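Local coordinates for MMS19 nucleotide excision repair protein homolog (Mus musculus, PDB 6TBL), which probably serves as a key component of the cytosolic iron-sulfur assembly complex, helping insert clusters into apoproteins of DNA metabolism and genome integrity, at residues L79-L84 with F118-P123; E15-P20 with L26-C31. All coordinates share one frame; numbering follows the deposited sequence.

Contact 1 (L79-L84 with F118-P123). With K (potassium ion), chain G.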
loop_
_atom_site.group_PDB
_atom_site.type_symbol
_atom_site.label_atom_id
_atom_site.label_comp_id
_atom_site.label_asym_id
_atom_site.label_seq_id
_atom_site.Cartn_x
_atom_site.Cartn_y
_atom_site.Cartn_z
ATOM N N LEU A 79 -16.533 8.993 -25.386
ATOM C CA LEU A 79 -17.855 9.340 -24.895
ATOM C C LEU A 79 -17.743 10.420 -23.818
ATOM O O LEU A 79 -16.660 10.652 -23.270
ATOM C CB LEU A 79 -18.559 8.101 -24.338
ATOM C CG LEU A 79 -18.626 6.864 -25.239
ATOM C CD1 LEU A 79 -19.536 5.811 -24.638
ATOM C CD2 LEU A 79 -19.073 7.218 -26.644
ATOM N N PRO A 80 -18.842 11.112 -23.519
ATOM C CA PRO A 80 -18.809 12.123 -22.453
ATOM C C PRO A 80 -18.293 11.548 -21.141
ATOM O O PRO A 80 -18.723 10.482 -20.694
ATOM C CB PRO A 80 -20.272 12.562 -22.345
ATOM C CG PRO A 80 -20.814 12.359 -23.714
ATOM C CD PRO A 80 -20.120 11.137 -24.257
ATOM N N THR A 81 -17.359 12.274 -20.522
ATOM C CA THR A 81 -16.694 11.772 -19.325
ATOM C C THR A 81 -17.672 11.570 -18.173
ATOM O O THR A 81 -17.496 10.649 -17.367
ATOM C CB THR A 81 -15.575 12.734 -18.919
ATOM O OG1 THR A 81 -14.712 12.962 -20.041
ATOM C CG2 THR A 81 -14.755 12.162 -17.770
ATOM N N SER A 82 -18.715 12.399 -18.091
ATOM C CA SER A 82 -19.651 12.307 -16.977
ATOM C C SER A 82 -20.386 10.973 -16.931
ATOM O O SER A 82 -20.849 10.573 -15.858
ATOM C CB SER A 82 -20.659 13.455 -17.041
ATOM O OG SER A 82 -21.406 13.408 -18.244
ATOM N N VAL A 83 -20.500 10.269 -18.061
ATOM C CA VAL A 83 -21.192 8.983 -18.086
ATOM C C VAL A 83 -20.240 7.804 -17.988
ATOM O O VAL A 83 -20.699 6.668 -17.780
ATOM C CB VAL A 83 -22.067 8.840 -19.350
ATOM C CG1 VAL A 83 -22.854 10.116 -19.587
ATOM C CG2 VAL A 83 -21.219 8.481 -20.563
ATOM N N LEU A 84 -18.934 8.031 -18.130
ATOM C CA LEU A 84 -17.957 6.959 -18.016
ATOM C C LEU A 84 -17.444 6.784 -16.596
ATOM O O LEU A 84 -17.053 5.673 -16.225
ATOM C CB LEU A 84 -16.768 7.213 -18.943
ATOM C CG LEU A 84 -17.078 7.443 -20.419
ATOM C CD1 LEU A 84 -15.792 7.521 -21.199
ATOM C CD2 LEU A 84 -17.977 6.352 -20.964
ATOM N N PHE A 118 -7.399 5.990 -16.984
ATOM C CA PHE A 118 -6.855 6.673 -15.816
ATOM C C PHE A 118 -7.057 8.180 -15.901
ATOM O O PHE A 118 -7.121 8.854 -14.866
ATOM C CB PHE A 118 -5.366 6.358 -15.659
ATOM C CG PHE A 118 -5.084 5.100 -14.888
ATOM C CD1 PHE A 118 -5.138 5.095 -13.507
ATOM C CD2 PHE A 118 -4.749 3.928 -15.544
ATOM C CE1 PHE A 118 -4.875 3.943 -12.797
ATOM C CE2 PHE A 118 -4.484 2.771 -14.837
ATOM C CZ PHE A 118 -4.545 2.780 -13.463
ATOM N N LEU A 119 -7.167 8.722 -17.112
ATOM C CA LEU A 119 -7.249 10.160 -17.321
ATOM C C LEU A 119 -8.674 10.693 -17.313
ATOM O O LEU A 119 -8.874 11.877 -17.597
ATOM C CB LEU A 119 -6.584 10.533 -18.652
ATOM C CG LEU A 119 -5.159 10.037 -18.884
ATOM C CD1 LEU A 119 -4.718 10.341 -20.308
ATOM C CD2 LEU A 119 -4.211 10.664 -17.878
ATOM N N LEU A 120 -9.670 9.860 -17.016
ATOM C CA LEU A 120 -11.047 10.344 -17.036
ATOM C C LEU A 120 -11.307 11.307 -15.884
ATOM O O LEU A 120 -11.769 12.434 -16.097
ATOM C CB LEU A 120 -12.017 9.164 -17.002
ATOM C CG LEU A 120 -12.111 8.384 -18.313
ATOM C CD1 LEU A 120 -13.080 7.230 -18.171
ATOM C CD2 LEU A 120 -12.533 9.299 -19.457
ATOM N N GLY A 121 -11.011 10.886 -14.658
ATOM C CA GLY A 121 -11.022 11.796 -13.529
ATOM C C GLY A 121 -9.685 12.496 -13.378
ATOM O O GLY A 121 -8.960 12.272 -12.403
ATOM N N SER A 122 -9.345 13.345 -14.344
ATOM C CA SER A 122 -8.032 13.955 -14.375
ATOM C C SER A 122 -8.123 15.441 -14.064
ATOM O O SER A 122 -9.055 16.109 -14.521
ATOM C CB SER A 122 -7.373 13.768 -15.745
ATOM O OG SER A 122 -5.961 13.807 -15.658
ATOM N N PRO A 123 -7.187 15.977 -13.274
ATOM C CA PRO A 123 -7.151 17.436 -13.070
ATOM C C PRO A 123 -7.066 18.215 -14.375
ATOM O O PRO A 123 -7.762 19.227 -14.536
ATOM C CB PRO A 123 -5.908 17.629 -12.190
ATOM C CG PRO A 123 -5.767 16.320 -11.464
ATOM C CD PRO A 123 -6.220 15.264 -12.422
HETATM K K K G . -13.976 11.904 -22.585
#
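L120 reaches from the loop after helix 104-118 into the angle between T81 and L84; both methyls of its forked end lie against L84, and CD2 also reaches T81. One methyl, CD1, meets the CB of L84 at 3.8 Å. The other, CD2, comes to 4.0 Å from the CG2 of T81 and also lies near the CD1 of L84. The two leucine side chains run at about a right angle. The fork of L120 meets the base and one methyl of L84.

T81 works with both branches. Its CG2, set anti to the backbone N (chi1 -53° for OG1), faces L120 and touches that residue's carbonyl O as well as its methyl. The same rotation leaves OG1 beside the backbone N, where it binds a potassium ion at 2.9 Å. The carbonyl O of L79 holds the ion from the same segment, at 3.0 Å, and the backbone O of T77 also binds it. No hydrogen bond joins the two segments; the side chains meet through apolar groups, and L120 extends the packing onto L85 and the side chain of K88.

A backbone hydrogen bond from L84 N to T81 O links the two residues that L120 touches. The arrangement belongs to a helical-repeat fold: the C-terminal end of HEAT repeat 4, after helix 104-118, packs back on the start of helix 81-94, beside a potassium site built largely from backbone oxygens.

Contact 2 (E15-P20 with L26-C31)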
loop_
_atom_site.group_PDB
_atom_site.type_symbol
_atom_site.label_atom_id
_atom_site.label_comp_id
_atom_site.label_asym_id
_atom_site.label_seq_id
_atom_site.Cartn_x
_atom_site.Cartn_y
_atom_site.Cartn_z
ATOM N N GLU A 15 -26.040 -6.915 -30.338
ATOM C CA GLU A 15 -26.303 -8.335 -30.141
ATOM C C GLU A 15 -25.250 -9.215 -30.797
ATOM O O GLU A 15 -25.085 -10.369 -30.390
ATOM C CB GLU A 15 -27.693 -8.689 -30.672
ATOM C CG GLU A 15 -28.821 -8.219 -29.774
ATOM C CD GLU A 15 -28.789 -8.891 -28.415
ATOM O OE1 GLU A 15 -28.563 -10.120 -28.367
ATOM O OE2 GLU A 15 -28.979 -8.193 -27.396
ATOM N N ALA A 16 -24.534 -8.701 -31.799
ATOM C CA ALA A 16 -23.462 -9.474 -32.413
ATOM C C ALA A 16 -22.278 -9.660 -31.476
ATOM O O ALA A 16 -21.484 -10.587 -31.677
ATOM C CB ALA A 16 -23.003 -8.806 -33.709
ATOM N N LEU A 17 -22.139 -8.806 -30.459
ATOM C CA LEU A 17 -21.055 -8.959 -29.496
ATOM C C LEU A 17 -21.196 -10.226 -28.664
ATOM O O LEU A 17 -20.196 -10.720 -28.134
ATOM C CB LEU A 17 -20.995 -7.741 -28.575
ATOM C CG LEU A 17 -20.670 -6.408 -29.248
ATOM C CD1 LEU A 17 -20.892 -5.258 -28.288
ATOM C CD2 LEU A 17 -19.241 -6.407 -29.755
ATOM N N SER A 18 -22.411 -10.754 -28.538
ATOM C CA SER A 18 -22.656 -11.985 -27.799
ATOM C C SER A 18 -22.551 -13.229 -28.671
ATOM O O SER A 18 -22.663 -14.345 -28.149
ATOM C CB SER A 18 -24.035 -11.935 -27.140
ATOM O OG SER A 18 -24.207 -10.726 -26.422
ATOM N N CYS A 19 -22.340 -13.069 -29.972
ATOM C CA CYS A 19 -22.286 -14.216 -30.870
ATOM C C CYS A 19 -21.022 -15.030 -30.606
ATOM O O CYS A 19 -19.929 -14.459 -30.535
ATOM C CB CYS A 19 -22.327 -13.750 -32.322
ATOM S SG CYS A 19 -22.143 -15.074 -33.528
ATOM N N PRO A 20 -21.125 -16.353 -30.449
ATOM C CA PRO A 20 -19.916 -17.145 -30.167
ATOM C C PRO A 20 -18.924 -17.199 -31.320
ATOM O O PRO A 20 -17.758 -17.537 -31.085
ATOM C CB PRO A 20 -20.472 -18.542 -29.850
ATOM C CG PRO A 20 -21.911 -18.323 -29.510
ATOM C CD PRO A 20 -22.350 -17.161 -30.349
ATOM N N LEU A 26 -15.198 -10.077 -34.569
ATOM C CA LEU A 26 -14.318 -9.162 -35.289
ATOM C C LEU A 26 -15.098 -8.276 -36.248
ATOM O O LEU A 26 -14.747 -7.105 -36.436
ATOM C CB LEU A 26 -13.250 -9.949 -36.049
ATOM C CG LEU A 26 -12.121 -10.516 -35.191
ATOM C CD1 LEU A 26 -11.197 -11.384 -36.023
ATOM C CD2 LEU A 26 -11.350 -9.385 -34.529
ATOM N N SER A 27 -16.163 -8.809 -36.849
ATOM C CA SER A 27 -16.941 -8.038 -37.813
ATOM C C SER A 27 -17.658 -6.873 -37.140
ATOM O O SER A 27 -17.553 -5.725 -37.589
ATOM C CB SER A 27 -17.940 -8.951 -38.525
ATOM O OG SER A 27 -18.719 -8.226 -39.460
ATOM N N THR A 28 -18.386 -7.144 -36.055
ATOM C CA THR A 28 -19.131 -6.072 -35.404
ATOM C C THR A 28 -18.205 -5.085 -34.700
ATOM O O THR A 28 -18.514 -3.890 -34.638
ATOM C CB THR A 28 -20.151 -6.650 -34.420
ATOM O OG1 THR A 28 -20.833 -5.584 -33.748
ATOM C CG2 THR A 28 -19.471 -7.539 -33.392
ATOM N N LEU A 29 -17.067 -5.557 -34.182
ATOM C CA LEU A 29 -16.136 -4.657 -33.508
ATOM C C LEU A 29 -15.537 -3.646 -34.479
ATOM O O LEU A 29 -15.279 -2.497 -34.103
ATOM C CB LEU A 29 -15.033 -5.457 -32.817
ATOM C CG LEU A 29 -15.411 -6.184 -31.527
ATOM C CD1 LEU A 29 -14.320 -7.162 -31.124
ATOM C CD2 LEU A 29 -15.674 -5.186 -30.410
ATOM N N SER A 30 -15.308 -4.051 -35.731
ATOM C CA SER A 30 -14.781 -3.116 -36.718
ATOM C C SER A 30 -15.791 -2.035 -37.083
ATOM O O SER A 30 -15.399 -0.992 -37.616
ATOM C CB SER A 30 -14.343 -3.863 -37.977
ATOM O OG SER A 30 -15.456 -4.427 -38.648
ATOM N N CYS A 31 -17.076 -2.264 -36.817
ATOM C CA CYS A 31 -18.097 -1.247 -37.027
ATOM C C CYS A 31 -18.301 -0.369 -35.803
ATOM O O CYS A 31 -18.605 0.821 -35.944
ATOM C CB CYS A 31 -19.430 -1.900 -37.396
ATOM S SG CYS A 31 -19.412 -2.786 -38.949
#
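A16 and T28 bring the two segments together most closely: the CB of A16 stands 3.6 Å from the CB of T28, at the place where the two backbones also come nearest, with CA atoms 6.3 Å apart. Both residues direct their side chains across the gap. The methyl of A16 thus sits against the branch point of the threonine, close to its CG2 as well.

T28 turns CB and CG2 toward A16 and L17 while its hydroxyl is engaged elsewhere. OG1 lies anti to the backbone N (chi1 177°) and hydrogen-bonds to the carbonyl O of L13 in helix 9-16, three residues before A16. This satisfies a buried polar group with a backbone acceptor. CG2 is consequently placed between the backbone N and the carbonyl carbon, facing A16 and L17.

L17 approaches from the following residue of the turn. Its CA–CB bond does not aim at helix 22-38, but with CG beside the backbone N (chi1 -64°) the side chain carries CD2 across to it, and CD2 alone makes the contact. That methyl is 3.8 Å from the CG2 of T28 and equally far from the CD2 of L29, so it bridges two consecutive residues of helix 22-38. The side chain of L17 runs at about a right angle to both T28 and L29, and the meeting with L29 is one methyl against another.

Beyond the pair of segments, L17 also packs on L32 of helix 22-38 and on L57 of helix 47-57, while L29 rests on F54 and, from helix 63-76, on A68 and C72. A type I turn spans A16 to C19. This is the packing near the turn of a helical hairpin, the two helices of HEAT repeat 2 meeting through alanine, leucine and the methyl side of a threonine.

Contacts 1 and 2 lie on opposite sides of the centre of the chain, with their own centres 26 Å apart and their nearest atoms about 11 Å apart; they do not touch. They follow one another along the sequence, contact 2 closing before contact 1 opens. Contact 2 joins the end of helix 9-16 and its turn to helix 22-38 within HEAT repeat 2, whereas contact 1 joins the boundary of repeats 3 and 4 to the end of the last one. Only contact 1 includes potassium ligands, T81 among them. It is also the one near another protein chain, which packs on L119; no other chain of the assembly touches the segments of contact 2.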